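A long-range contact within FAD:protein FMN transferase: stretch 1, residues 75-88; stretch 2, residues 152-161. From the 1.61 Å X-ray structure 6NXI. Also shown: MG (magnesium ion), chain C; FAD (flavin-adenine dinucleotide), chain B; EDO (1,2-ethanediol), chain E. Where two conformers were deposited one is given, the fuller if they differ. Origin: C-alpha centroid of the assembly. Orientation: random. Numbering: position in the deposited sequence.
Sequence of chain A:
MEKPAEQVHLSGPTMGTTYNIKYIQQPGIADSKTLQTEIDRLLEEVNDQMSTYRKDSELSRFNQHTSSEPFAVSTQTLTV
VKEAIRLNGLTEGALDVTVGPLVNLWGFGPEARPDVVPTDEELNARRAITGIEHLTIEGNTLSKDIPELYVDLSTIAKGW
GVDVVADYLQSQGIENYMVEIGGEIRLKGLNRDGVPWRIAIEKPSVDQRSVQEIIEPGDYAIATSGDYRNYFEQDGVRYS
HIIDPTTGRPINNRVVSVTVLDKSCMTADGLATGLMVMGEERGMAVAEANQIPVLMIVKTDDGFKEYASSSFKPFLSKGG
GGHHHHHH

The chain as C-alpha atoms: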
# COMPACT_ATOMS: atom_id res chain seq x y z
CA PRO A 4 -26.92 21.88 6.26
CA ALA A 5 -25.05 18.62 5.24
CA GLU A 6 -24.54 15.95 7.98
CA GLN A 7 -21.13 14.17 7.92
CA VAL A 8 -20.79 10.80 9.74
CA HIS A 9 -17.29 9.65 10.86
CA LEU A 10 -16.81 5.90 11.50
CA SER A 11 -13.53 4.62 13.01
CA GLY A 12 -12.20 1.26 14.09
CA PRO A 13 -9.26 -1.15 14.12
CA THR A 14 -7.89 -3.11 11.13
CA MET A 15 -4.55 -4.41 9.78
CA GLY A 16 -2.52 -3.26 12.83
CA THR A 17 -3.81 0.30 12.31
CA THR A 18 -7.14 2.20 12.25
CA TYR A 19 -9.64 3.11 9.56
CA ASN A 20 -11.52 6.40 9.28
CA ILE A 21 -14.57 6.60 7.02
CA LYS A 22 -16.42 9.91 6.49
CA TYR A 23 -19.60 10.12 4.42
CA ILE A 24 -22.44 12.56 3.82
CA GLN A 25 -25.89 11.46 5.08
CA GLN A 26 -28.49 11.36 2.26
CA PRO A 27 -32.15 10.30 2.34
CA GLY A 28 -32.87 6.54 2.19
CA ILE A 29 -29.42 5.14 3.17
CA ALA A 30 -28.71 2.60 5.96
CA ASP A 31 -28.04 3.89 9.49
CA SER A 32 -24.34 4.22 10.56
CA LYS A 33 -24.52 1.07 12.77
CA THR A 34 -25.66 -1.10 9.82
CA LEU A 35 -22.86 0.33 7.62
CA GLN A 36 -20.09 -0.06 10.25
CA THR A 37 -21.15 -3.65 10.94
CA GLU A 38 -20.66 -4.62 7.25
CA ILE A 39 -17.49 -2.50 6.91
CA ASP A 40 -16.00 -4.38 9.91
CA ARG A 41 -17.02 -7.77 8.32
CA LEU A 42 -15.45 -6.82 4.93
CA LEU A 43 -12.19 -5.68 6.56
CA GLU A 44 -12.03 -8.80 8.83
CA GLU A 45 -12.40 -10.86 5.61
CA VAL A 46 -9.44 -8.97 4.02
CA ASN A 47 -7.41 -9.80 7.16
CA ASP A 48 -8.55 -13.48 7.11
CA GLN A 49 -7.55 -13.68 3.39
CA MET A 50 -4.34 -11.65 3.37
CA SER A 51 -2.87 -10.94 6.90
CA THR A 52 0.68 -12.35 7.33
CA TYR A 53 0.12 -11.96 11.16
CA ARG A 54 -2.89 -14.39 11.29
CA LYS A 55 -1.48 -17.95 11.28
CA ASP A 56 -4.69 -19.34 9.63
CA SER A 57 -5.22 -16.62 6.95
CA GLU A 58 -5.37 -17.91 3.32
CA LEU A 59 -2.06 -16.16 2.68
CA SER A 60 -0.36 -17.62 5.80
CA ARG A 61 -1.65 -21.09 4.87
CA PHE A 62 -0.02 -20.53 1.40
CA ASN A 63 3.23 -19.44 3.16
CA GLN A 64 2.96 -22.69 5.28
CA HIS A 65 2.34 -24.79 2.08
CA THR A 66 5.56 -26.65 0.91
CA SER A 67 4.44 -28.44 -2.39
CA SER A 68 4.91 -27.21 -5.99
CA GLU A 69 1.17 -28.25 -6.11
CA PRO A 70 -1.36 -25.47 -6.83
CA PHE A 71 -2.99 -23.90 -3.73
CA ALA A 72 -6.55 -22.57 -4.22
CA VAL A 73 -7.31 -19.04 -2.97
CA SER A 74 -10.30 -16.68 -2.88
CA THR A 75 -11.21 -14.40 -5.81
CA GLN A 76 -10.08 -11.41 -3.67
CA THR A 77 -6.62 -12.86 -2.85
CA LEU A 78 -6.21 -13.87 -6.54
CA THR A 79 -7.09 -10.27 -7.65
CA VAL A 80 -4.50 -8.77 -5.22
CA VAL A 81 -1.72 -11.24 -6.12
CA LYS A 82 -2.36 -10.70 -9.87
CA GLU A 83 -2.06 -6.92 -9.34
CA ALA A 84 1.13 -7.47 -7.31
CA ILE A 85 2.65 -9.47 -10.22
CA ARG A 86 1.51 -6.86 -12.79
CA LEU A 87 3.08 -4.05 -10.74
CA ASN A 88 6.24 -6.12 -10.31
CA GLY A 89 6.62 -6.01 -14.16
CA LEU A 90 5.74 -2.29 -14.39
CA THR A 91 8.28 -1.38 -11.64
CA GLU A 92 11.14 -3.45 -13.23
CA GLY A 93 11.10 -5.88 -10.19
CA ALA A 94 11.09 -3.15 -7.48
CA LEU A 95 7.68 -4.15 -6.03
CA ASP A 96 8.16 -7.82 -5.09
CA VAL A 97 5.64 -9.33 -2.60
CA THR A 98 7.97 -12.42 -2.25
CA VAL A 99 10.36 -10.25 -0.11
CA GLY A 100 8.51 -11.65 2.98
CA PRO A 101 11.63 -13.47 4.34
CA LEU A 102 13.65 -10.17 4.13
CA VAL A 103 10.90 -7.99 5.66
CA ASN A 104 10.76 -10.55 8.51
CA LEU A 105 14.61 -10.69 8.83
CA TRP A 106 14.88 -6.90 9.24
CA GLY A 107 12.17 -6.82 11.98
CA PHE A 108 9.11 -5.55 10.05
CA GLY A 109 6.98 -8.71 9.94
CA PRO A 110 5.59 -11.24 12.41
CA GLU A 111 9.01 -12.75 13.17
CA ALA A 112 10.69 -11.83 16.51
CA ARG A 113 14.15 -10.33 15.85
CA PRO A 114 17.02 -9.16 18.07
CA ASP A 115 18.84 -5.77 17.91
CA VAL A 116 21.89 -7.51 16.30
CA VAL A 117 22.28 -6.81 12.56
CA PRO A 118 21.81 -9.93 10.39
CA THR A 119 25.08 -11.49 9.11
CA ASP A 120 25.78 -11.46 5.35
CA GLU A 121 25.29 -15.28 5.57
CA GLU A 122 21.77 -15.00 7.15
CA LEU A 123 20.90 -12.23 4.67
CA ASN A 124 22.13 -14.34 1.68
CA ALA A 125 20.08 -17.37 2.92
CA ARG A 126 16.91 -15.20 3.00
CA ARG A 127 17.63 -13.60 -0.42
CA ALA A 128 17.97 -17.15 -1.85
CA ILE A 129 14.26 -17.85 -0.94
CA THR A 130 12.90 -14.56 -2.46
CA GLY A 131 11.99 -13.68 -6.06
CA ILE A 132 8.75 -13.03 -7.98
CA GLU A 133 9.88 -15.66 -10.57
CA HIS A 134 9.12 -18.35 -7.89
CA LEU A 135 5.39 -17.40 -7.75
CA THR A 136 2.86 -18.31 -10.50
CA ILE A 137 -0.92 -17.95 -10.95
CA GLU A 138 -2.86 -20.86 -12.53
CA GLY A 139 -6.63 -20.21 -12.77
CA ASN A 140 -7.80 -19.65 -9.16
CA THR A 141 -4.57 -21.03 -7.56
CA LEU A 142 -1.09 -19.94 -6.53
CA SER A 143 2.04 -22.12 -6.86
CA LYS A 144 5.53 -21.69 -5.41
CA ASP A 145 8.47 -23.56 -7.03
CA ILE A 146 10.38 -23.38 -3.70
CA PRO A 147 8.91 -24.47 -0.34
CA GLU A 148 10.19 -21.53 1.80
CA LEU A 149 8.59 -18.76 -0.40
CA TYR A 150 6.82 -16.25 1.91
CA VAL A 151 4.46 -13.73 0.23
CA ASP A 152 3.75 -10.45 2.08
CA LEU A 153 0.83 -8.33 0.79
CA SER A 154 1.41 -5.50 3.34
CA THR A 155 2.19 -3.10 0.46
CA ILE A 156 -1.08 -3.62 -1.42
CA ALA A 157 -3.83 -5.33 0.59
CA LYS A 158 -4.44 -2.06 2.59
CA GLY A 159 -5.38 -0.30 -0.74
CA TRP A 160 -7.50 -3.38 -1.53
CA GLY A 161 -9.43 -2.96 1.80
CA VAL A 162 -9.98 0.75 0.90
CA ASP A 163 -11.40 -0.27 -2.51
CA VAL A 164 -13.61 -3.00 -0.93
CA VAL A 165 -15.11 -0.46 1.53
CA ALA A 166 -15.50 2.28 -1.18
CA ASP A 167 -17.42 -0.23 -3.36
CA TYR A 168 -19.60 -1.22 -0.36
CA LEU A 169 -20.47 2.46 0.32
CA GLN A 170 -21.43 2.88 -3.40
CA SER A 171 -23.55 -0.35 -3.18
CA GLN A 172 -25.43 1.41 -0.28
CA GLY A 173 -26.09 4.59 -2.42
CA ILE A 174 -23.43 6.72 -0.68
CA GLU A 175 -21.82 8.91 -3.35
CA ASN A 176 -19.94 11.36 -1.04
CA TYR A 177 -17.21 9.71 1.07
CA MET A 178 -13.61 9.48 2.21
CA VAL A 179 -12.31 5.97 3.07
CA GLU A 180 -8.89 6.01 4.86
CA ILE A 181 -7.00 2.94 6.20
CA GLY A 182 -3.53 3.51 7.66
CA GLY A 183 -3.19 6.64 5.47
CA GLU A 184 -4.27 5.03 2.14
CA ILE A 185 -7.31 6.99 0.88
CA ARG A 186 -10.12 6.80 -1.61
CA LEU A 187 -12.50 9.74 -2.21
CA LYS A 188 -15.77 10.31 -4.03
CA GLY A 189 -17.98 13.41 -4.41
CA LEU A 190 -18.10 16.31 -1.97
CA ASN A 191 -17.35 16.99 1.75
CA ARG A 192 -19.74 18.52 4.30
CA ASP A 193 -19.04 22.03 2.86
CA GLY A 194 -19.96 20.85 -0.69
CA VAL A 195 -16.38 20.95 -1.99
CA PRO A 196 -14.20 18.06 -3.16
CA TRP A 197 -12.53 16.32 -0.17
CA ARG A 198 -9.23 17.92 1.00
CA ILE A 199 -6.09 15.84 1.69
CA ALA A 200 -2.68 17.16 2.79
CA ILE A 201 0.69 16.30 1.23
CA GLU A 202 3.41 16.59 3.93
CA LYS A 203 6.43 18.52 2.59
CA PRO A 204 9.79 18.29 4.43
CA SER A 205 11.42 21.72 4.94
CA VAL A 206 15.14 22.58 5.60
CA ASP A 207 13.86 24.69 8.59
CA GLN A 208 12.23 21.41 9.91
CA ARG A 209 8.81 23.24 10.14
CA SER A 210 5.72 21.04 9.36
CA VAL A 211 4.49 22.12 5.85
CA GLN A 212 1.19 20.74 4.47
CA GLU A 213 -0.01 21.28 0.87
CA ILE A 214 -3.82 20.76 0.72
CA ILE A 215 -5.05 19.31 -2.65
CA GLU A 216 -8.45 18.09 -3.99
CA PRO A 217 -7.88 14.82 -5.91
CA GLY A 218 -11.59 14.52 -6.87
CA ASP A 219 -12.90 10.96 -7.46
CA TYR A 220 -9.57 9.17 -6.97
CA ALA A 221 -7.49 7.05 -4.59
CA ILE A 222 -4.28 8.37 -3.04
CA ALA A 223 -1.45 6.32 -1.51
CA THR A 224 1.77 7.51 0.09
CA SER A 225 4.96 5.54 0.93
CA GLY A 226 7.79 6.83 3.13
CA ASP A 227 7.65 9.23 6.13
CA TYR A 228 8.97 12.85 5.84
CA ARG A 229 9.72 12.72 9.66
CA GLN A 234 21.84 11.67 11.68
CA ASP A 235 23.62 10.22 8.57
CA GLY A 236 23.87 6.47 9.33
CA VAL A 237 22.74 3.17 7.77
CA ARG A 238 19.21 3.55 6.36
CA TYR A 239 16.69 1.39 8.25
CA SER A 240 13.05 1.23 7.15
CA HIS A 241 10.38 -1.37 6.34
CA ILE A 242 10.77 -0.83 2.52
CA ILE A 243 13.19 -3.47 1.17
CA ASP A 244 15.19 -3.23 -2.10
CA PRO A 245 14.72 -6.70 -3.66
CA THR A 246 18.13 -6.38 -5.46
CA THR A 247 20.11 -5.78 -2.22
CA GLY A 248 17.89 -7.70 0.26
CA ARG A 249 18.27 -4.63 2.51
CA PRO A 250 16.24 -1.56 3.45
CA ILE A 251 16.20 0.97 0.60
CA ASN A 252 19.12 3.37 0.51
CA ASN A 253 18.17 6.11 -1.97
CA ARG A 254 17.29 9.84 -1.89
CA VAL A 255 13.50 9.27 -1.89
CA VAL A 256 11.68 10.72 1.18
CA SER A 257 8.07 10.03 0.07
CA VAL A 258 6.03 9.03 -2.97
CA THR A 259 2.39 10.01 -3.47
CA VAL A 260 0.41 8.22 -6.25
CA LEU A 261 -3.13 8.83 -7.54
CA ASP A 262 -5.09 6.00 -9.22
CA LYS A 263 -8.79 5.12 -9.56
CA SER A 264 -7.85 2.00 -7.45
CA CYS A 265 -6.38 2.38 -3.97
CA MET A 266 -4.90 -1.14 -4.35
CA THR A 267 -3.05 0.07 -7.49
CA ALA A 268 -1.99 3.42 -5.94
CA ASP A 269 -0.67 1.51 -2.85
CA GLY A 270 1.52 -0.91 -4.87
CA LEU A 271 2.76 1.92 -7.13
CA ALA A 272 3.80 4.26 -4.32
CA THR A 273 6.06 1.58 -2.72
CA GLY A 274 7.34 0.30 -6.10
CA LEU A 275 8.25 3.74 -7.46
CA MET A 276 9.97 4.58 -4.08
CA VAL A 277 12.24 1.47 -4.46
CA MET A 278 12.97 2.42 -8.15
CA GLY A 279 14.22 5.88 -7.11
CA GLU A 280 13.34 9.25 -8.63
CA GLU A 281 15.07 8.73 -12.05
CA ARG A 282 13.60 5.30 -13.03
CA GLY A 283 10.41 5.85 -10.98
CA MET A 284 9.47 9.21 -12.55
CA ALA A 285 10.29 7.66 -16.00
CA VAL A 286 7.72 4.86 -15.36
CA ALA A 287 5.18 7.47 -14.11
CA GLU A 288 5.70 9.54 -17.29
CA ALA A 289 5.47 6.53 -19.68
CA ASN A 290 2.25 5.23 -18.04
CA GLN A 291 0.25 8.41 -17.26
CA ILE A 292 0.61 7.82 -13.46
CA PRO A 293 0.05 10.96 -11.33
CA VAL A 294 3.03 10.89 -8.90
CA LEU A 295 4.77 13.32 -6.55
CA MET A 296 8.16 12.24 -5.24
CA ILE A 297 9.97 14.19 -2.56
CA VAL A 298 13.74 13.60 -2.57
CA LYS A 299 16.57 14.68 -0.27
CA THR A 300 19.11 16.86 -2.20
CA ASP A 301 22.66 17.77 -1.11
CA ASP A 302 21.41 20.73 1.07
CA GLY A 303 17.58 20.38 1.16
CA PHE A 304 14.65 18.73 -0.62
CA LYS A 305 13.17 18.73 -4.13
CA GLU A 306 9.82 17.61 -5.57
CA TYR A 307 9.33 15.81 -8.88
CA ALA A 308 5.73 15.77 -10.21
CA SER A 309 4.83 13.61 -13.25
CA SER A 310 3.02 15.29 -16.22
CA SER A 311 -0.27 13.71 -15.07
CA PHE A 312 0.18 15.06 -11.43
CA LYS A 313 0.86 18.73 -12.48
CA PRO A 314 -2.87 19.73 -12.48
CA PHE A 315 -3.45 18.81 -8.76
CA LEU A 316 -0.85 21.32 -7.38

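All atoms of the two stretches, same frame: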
# COMPACT_ATOMS: atom_id res chain seq x y z
N THR A 75 -11.21 -15.40 -4.72
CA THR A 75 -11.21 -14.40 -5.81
C THR A 75 -10.46 -13.15 -5.35
O THR A 75 -9.66 -12.60 -6.14
CB THR A 75 -12.64 -14.03 -6.20
OG1 THR A 75 -13.19 -15.30 -6.56
CG2 THR A 75 -12.70 -13.02 -7.31
N GLN A 76 -10.70 -12.69 -4.12
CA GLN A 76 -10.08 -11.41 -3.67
C GLN A 76 -8.56 -11.57 -3.57
O GLN A 76 -7.81 -10.75 -4.10
CB GLN A 76 -10.65 -10.93 -2.33
CG GLN A 76 -12.14 -10.66 -2.35
CD GLN A 76 -13.01 -11.82 -1.92
OE1 GLN A 76 -12.76 -13.00 -2.24
NE2 GLN A 76 -14.06 -11.47 -1.17
N THR A 77 -8.08 -12.64 -2.96
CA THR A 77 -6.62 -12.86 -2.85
C THR A 77 -6.04 -12.96 -4.27
O THR A 77 -4.93 -12.44 -4.52
CB THR A 77 -6.32 -14.13 -2.05
OG1 THR A 77 -6.91 -14.00 -0.75
CG2 THR A 77 -4.83 -14.38 -1.94
N LEU A 78 -6.70 -13.74 -5.15
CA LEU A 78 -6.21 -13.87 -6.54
C LEU A 78 -6.08 -12.48 -7.18
O LEU A 78 -5.03 -12.22 -7.77
CB LEU A 78 -7.17 -14.80 -7.30
CG LEU A 78 -6.64 -15.45 -8.57
CD1 LEU A 78 -6.24 -14.42 -9.61
CD2 LEU A 78 -5.51 -16.39 -8.27
N THR A 79 -7.09 -11.61 -7.04
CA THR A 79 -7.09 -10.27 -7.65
C THR A 79 -5.87 -9.50 -7.13
O THR A 79 -5.20 -8.84 -7.94
CB THR A 79 -8.41 -9.56 -7.37
OG1 THR A 79 -9.42 -10.38 -7.98
CG2 THR A 79 -8.41 -8.14 -7.93
N VAL A 80 -5.61 -9.55 -5.82
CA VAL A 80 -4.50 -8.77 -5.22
C VAL A 80 -3.15 -9.35 -5.64
O VAL A 80 -2.27 -8.59 -6.05
CB VAL A 80 -4.67 -8.72 -3.69
CG1 VAL A 80 -3.45 -8.08 -3.05
CG2 VAL A 80 -5.97 -8.00 -3.34
N VAL A 81 -3.02 -10.67 -5.69
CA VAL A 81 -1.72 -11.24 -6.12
C VAL A 81 -1.48 -10.95 -7.61
O VAL A 81 -0.36 -10.62 -7.99
CB VAL A 81 -1.61 -12.75 -5.79
CG1 VAL A 81 -0.32 -13.32 -6.35
CG2 VAL A 81 -1.64 -12.95 -4.28
N LYS A 82 -2.51 -11.02 -8.44
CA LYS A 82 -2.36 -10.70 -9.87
C LYS A 82 -1.87 -9.26 -10.06
O LYS A 82 -0.98 -9.04 -10.91
CB LYS A 82 -3.68 -10.92 -10.59
CG LYS A 82 -3.58 -10.83 -12.10
CD LYS A 82 -4.86 -11.26 -12.79
CE LYS A 82 -5.43 -12.57 -12.27
NZ LYS A 82 -4.72 -13.78 -12.79
N GLU A 83 -2.43 -8.36 -9.28
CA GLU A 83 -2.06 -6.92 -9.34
C GLU A 83 -0.62 -6.81 -8.85
O GLU A 83 0.15 -6.12 -9.47
CB GLU A 83 -3.04 -6.07 -8.56
CG GLU A 83 -2.73 -4.59 -8.69
CD GLU A 83 -2.94 -3.96 -10.07
OE1 GLU A 83 -3.25 -4.70 -11.08
OE2 GLU A 83 -2.72 -2.72 -10.14
N ALA A 84 -0.25 -7.52 -7.82
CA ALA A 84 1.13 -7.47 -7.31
C ALA A 84 2.14 -7.91 -8.40
O ALA A 84 3.28 -7.32 -8.50
CB ALA A 84 1.30 -8.33 -6.08
N ILE A 85 1.79 -8.97 -9.11
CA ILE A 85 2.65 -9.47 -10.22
C ILE A 85 2.69 -8.44 -11.35
O ILE A 85 3.80 -8.17 -11.84
CB ILE A 85 2.21 -10.87 -10.66
CG1 ILE A 85 2.46 -11.86 -9.53
CG2 ILE A 85 2.95 -11.26 -11.93
CD1 ILE A 85 1.89 -13.19 -9.79
N ARG A 86 1.54 -7.86 -11.71
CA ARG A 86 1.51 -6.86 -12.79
C ARG A 86 2.41 -5.68 -12.41
O ARG A 86 3.16 -5.18 -13.29
CB ARG A 86 0.09 -6.36 -13.04
CG ARG A 86 -0.00 -5.47 -14.27
CD ARG A 86 -1.38 -4.89 -14.41
NE ARG A 86 -1.77 -3.86 -13.46
CZ ARG A 86 -1.57 -2.57 -13.63
NH1 ARG A 86 -0.96 -2.15 -14.73
NH2 ARG A 86 -1.95 -1.69 -12.73
N LEU A 87 2.32 -5.24 -11.16
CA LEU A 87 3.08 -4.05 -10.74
C LEU A 87 4.55 -4.40 -10.57
O LEU A 87 5.41 -3.53 -10.74
CB LEU A 87 2.48 -3.48 -9.46
CG LEU A 87 1.08 -2.89 -9.59
CD1 LEU A 87 0.59 -2.36 -8.26
CD2 LEU A 87 1.02 -1.80 -10.63
N ASN A 88 4.84 -5.65 -10.27
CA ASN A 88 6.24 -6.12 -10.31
C ASN A 88 6.81 -5.86 -11.72
O ASN A 88 7.91 -5.31 -11.82
CB ASN A 88 6.40 -7.58 -9.90
CG ASN A 88 7.82 -8.07 -10.10
OD1 ASN A 88 8.18 -8.59 -11.19
ND2 ASN A 88 8.62 -7.95 -9.04
N ASP A 152 4.16 -11.54 1.17
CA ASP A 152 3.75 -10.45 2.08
C ASP A 152 2.93 -9.47 1.24
O ASP A 152 3.47 -8.97 0.23
CB ASP A 152 5.01 -9.80 2.60
CG ASP A 152 4.78 -8.60 3.49
OD1 ASP A 152 3.65 -8.21 3.70
OD2 ASP A 152 5.80 -8.09 4.00
N LEU A 153 1.64 -9.28 1.55
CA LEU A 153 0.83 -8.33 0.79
C LEU A 153 0.63 -7.03 1.58
O LEU A 153 -0.27 -6.29 1.23
CB LEU A 153 -0.51 -8.97 0.41
CG LEU A 153 -0.35 -10.25 -0.42
CD1 LEU A 153 -1.71 -10.90 -0.67
CD2 LEU A 153 0.35 -9.95 -1.72
N SER A 154 1.53 -6.73 2.50
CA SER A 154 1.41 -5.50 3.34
C SER A 154 1.36 -4.24 2.49
O SER A 154 0.82 -3.20 2.96
CB SER A 154 2.59 -5.46 4.31
OG SER A 154 2.42 -6.46 5.29
N THR A 155 1.95 -4.29 1.30
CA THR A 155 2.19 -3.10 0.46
C THR A 155 0.95 -2.82 -0.35
O THR A 155 0.99 -1.82 -1.06
CB THR A 155 3.41 -3.29 -0.44
OG1 THR A 155 3.86 -2.01 -0.85
CG2 THR A 155 3.17 -4.14 -1.64
N ILE A 156 -0.03 -3.72 -0.37
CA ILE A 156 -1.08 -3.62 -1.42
C ILE A 156 -2.43 -3.96 -0.83
O ILE A 156 -3.48 -3.46 -1.37
CB ILE A 156 -0.69 -4.47 -2.63
CG1 ILE A 156 -1.63 -4.28 -3.82
CG2 ILE A 156 -0.49 -5.93 -2.22
CD1 ILE A 156 -1.11 -4.95 -5.12
N ALA A 157 -2.50 -4.91 0.10
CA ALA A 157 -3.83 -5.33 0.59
C ALA A 157 -4.49 -4.22 1.42
O ALA A 157 -5.76 -4.28 1.56
CB ALA A 157 -3.72 -6.62 1.33
N LYS A 158 -3.79 -3.21 1.93
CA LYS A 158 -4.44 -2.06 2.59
C LYS A 158 -5.28 -1.29 1.54
O LYS A 158 -6.44 -0.99 1.82
CB LYS A 158 -3.40 -1.17 3.25
CG LYS A 158 -3.83 -0.43 4.49
CD LYS A 158 -2.60 -0.07 5.35
CE LYS A 158 -1.78 1.01 4.67
NZ LYS A 158 -0.93 1.74 5.62
N GLY A 159 -4.70 -0.94 0.40
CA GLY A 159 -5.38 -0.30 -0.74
C GLY A 159 -6.56 -1.14 -1.15
O GLY A 159 -7.60 -0.60 -1.45
N TRP A 160 -6.38 -2.47 -1.19
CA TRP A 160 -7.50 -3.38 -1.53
C TRP A 160 -8.64 -3.17 -0.53
O TRP A 160 -9.81 -3.04 -1.00
CB TRP A 160 -7.03 -4.85 -1.53
CG TRP A 160 -8.17 -5.79 -1.74
CD1 TRP A 160 -8.73 -6.59 -0.79
CD2 TRP A 160 -8.90 -6.05 -2.96
NE1 TRP A 160 -9.76 -7.31 -1.33
CE2 TRP A 160 -9.90 -6.99 -2.64
CE3 TRP A 160 -8.82 -5.59 -4.28
CZ2 TRP A 160 -10.79 -7.46 -3.60
CZ3 TRP A 160 -9.71 -6.03 -5.22
CH2 TRP A 160 -10.70 -6.95 -4.88
N GLY A 161 -8.36 -3.15 0.79
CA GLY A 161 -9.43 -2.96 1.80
C GLY A 161 -10.15 -1.62 1.55
O GLY A 161 -11.38 -1.55 1.63
MG MG C . 2.29 0.12 -0.89
PA FAD B . 3.95 0.42 2.15
O1A FAD B . 4.99 1.46 1.95
O2A FAD B . 2.67 0.52 1.42
O5B FAD B . 4.57 -1.03 1.86
C5B FAD B . 5.63 -1.43 2.77
C4B FAD B . 5.41 -2.83 3.29
O4B FAD B . 5.40 -3.81 2.21
C3B FAD B . 6.52 -3.27 4.24
O3B FAD B . 6.16 -2.97 5.58
C2B FAD B . 6.66 -4.77 3.95
O2B FAD B . 5.69 -5.51 4.66
C1B FAD B . 6.36 -4.83 2.46
N9A FAD B . 7.48 -4.59 1.57
C8A FAD B . 8.73 -4.02 1.85
N7A FAD B . 9.44 -3.84 0.77
C5A FAD B . 8.69 -4.35 -0.28
C6A FAD B . 8.94 -4.47 -1.65
N6A FAD B . 10.05 -4.00 -2.26
N1A FAD B . 7.95 -4.97 -2.41
C2A FAD B . 6.84 -5.42 -1.80
N3A FAD B . 6.48 -5.36 -0.51
C4A FAD B . 7.48 -4.81 0.21
N1 FAD B . 0.63 -5.08 11.22
C2 FAD B . 0.61 -5.57 12.50
O2 FAD B . 1.42 -5.14 13.35
N3 FAD B . -0.30 -6.50 12.90
C4 FAD B . -1.23 -7.03 12.04
O4 FAD B . -2.02 -7.89 12.42
C4X FAD B . -1.23 -6.55 10.69
N5 FAD B . -2.11 -7.05 9.84
C5X FAD B . -2.08 -6.59 8.54
C6 FAD B . -2.99 -7.12 7.61
C7 FAD B . -3.04 -6.72 6.29
C7M FAD B . -4.05 -7.33 5.34
C8 FAD B . -2.14 -5.71 5.87
C8M FAD B . -2.12 -5.23 4.44
C9 FAD B . -1.22 -5.18 6.78
C9A FAD B . -1.18 -5.59 8.12
N10 FAD B . -0.26 -5.09 9.05
C10 FAD B . -0.25 -5.55 10.36
C1' FAD B . 0.66 -4.00 8.67
C2' FAD B . 1.83 -4.42 7.86
O2' FAD B . 2.67 -5.30 8.60
C3' FAD B . 2.64 -3.18 7.46
O3' FAD B . 3.18 -2.51 8.58
C4' FAD B . 1.85 -2.11 6.73
O4' FAD B . 0.95 -2.74 5.83
C5' FAD B . 2.75 -1.10 6.06
O5' FAD B . 1.92 -0.25 5.22
P FAD B . 2.54 1.07 4.62
O1P FAD B . 3.29 1.83 5.62
O2P FAD B . 1.36 1.64 3.85
O3P FAD B . 3.62 0.39 3.68
C1 EDO E . -0.42 2.00 -15.10
O1 EDO E . -0.46 0.75 -15.77
C2 EDO E . -0.55 1.93 -13.64
O2 EDO E . -1.53 1.01 -13.25

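The contact sets a continuous helix, 75-88, against a loop that turns into a second helix at A157. The two helix axes approach to 10.7 Å with 129° between their N-to-C directions, and the backbones come nearest at V80 and A157, whose CA atoms lie 6.8 Å apart. No hydrogen bond crosses between the stretches: backbone bonds such as V80 N to Q76 O and W160 N to I156 O stay within their own stretch, and apolar side chains fill the space between.

V80 is the hub. Its CA-to-CB bond points toward the second stretch, and the t rotamer (chi1 173°) spreads its two methyls over different neighbors. V80 CG2 lies over one face of the W160 indole, 3.7 Å from the centroid of the five-membered ring and 24° off its normal, a CH-pi contact in which weakly polarized C-H groups meet the pi cloud. V80 CG1 instead meets I156 CG2 at 3.8 Å and L153 CD1 at 4.1 Å. A beta-branched residue thus serves both sites without a long, flexible chain.

W160, also t at chi1, sets its indole against the first helix, reaching Q76 and T79 as well as V80. W160 CZ2 reaches Q76 CG at 3.7 Å and W160 CZ3 reaches T79 CG2 at 3.7 Å. Both partners offer carbon here: the end of Q76 leads away, while T79 OG1 donates to T75 O at 2.9 Å, its m rotamer leaving the methyl for the indole.

I156, at the N-cap position, is extended (chi1 and chi2 both t), so I156 CD1 reaches A84 CB at 4.3 Å and E83 CG at 3.9 Å. The small alanine lets it approach the backbone, with I156 CD1 3.8 Å from A84 N. E83 contributes only its aliphatic portion; its carboxylate turns away, chi2 being p, and forms a salt bridge with R86, R86 NH2 to E83 OE2 at 2.9 Å.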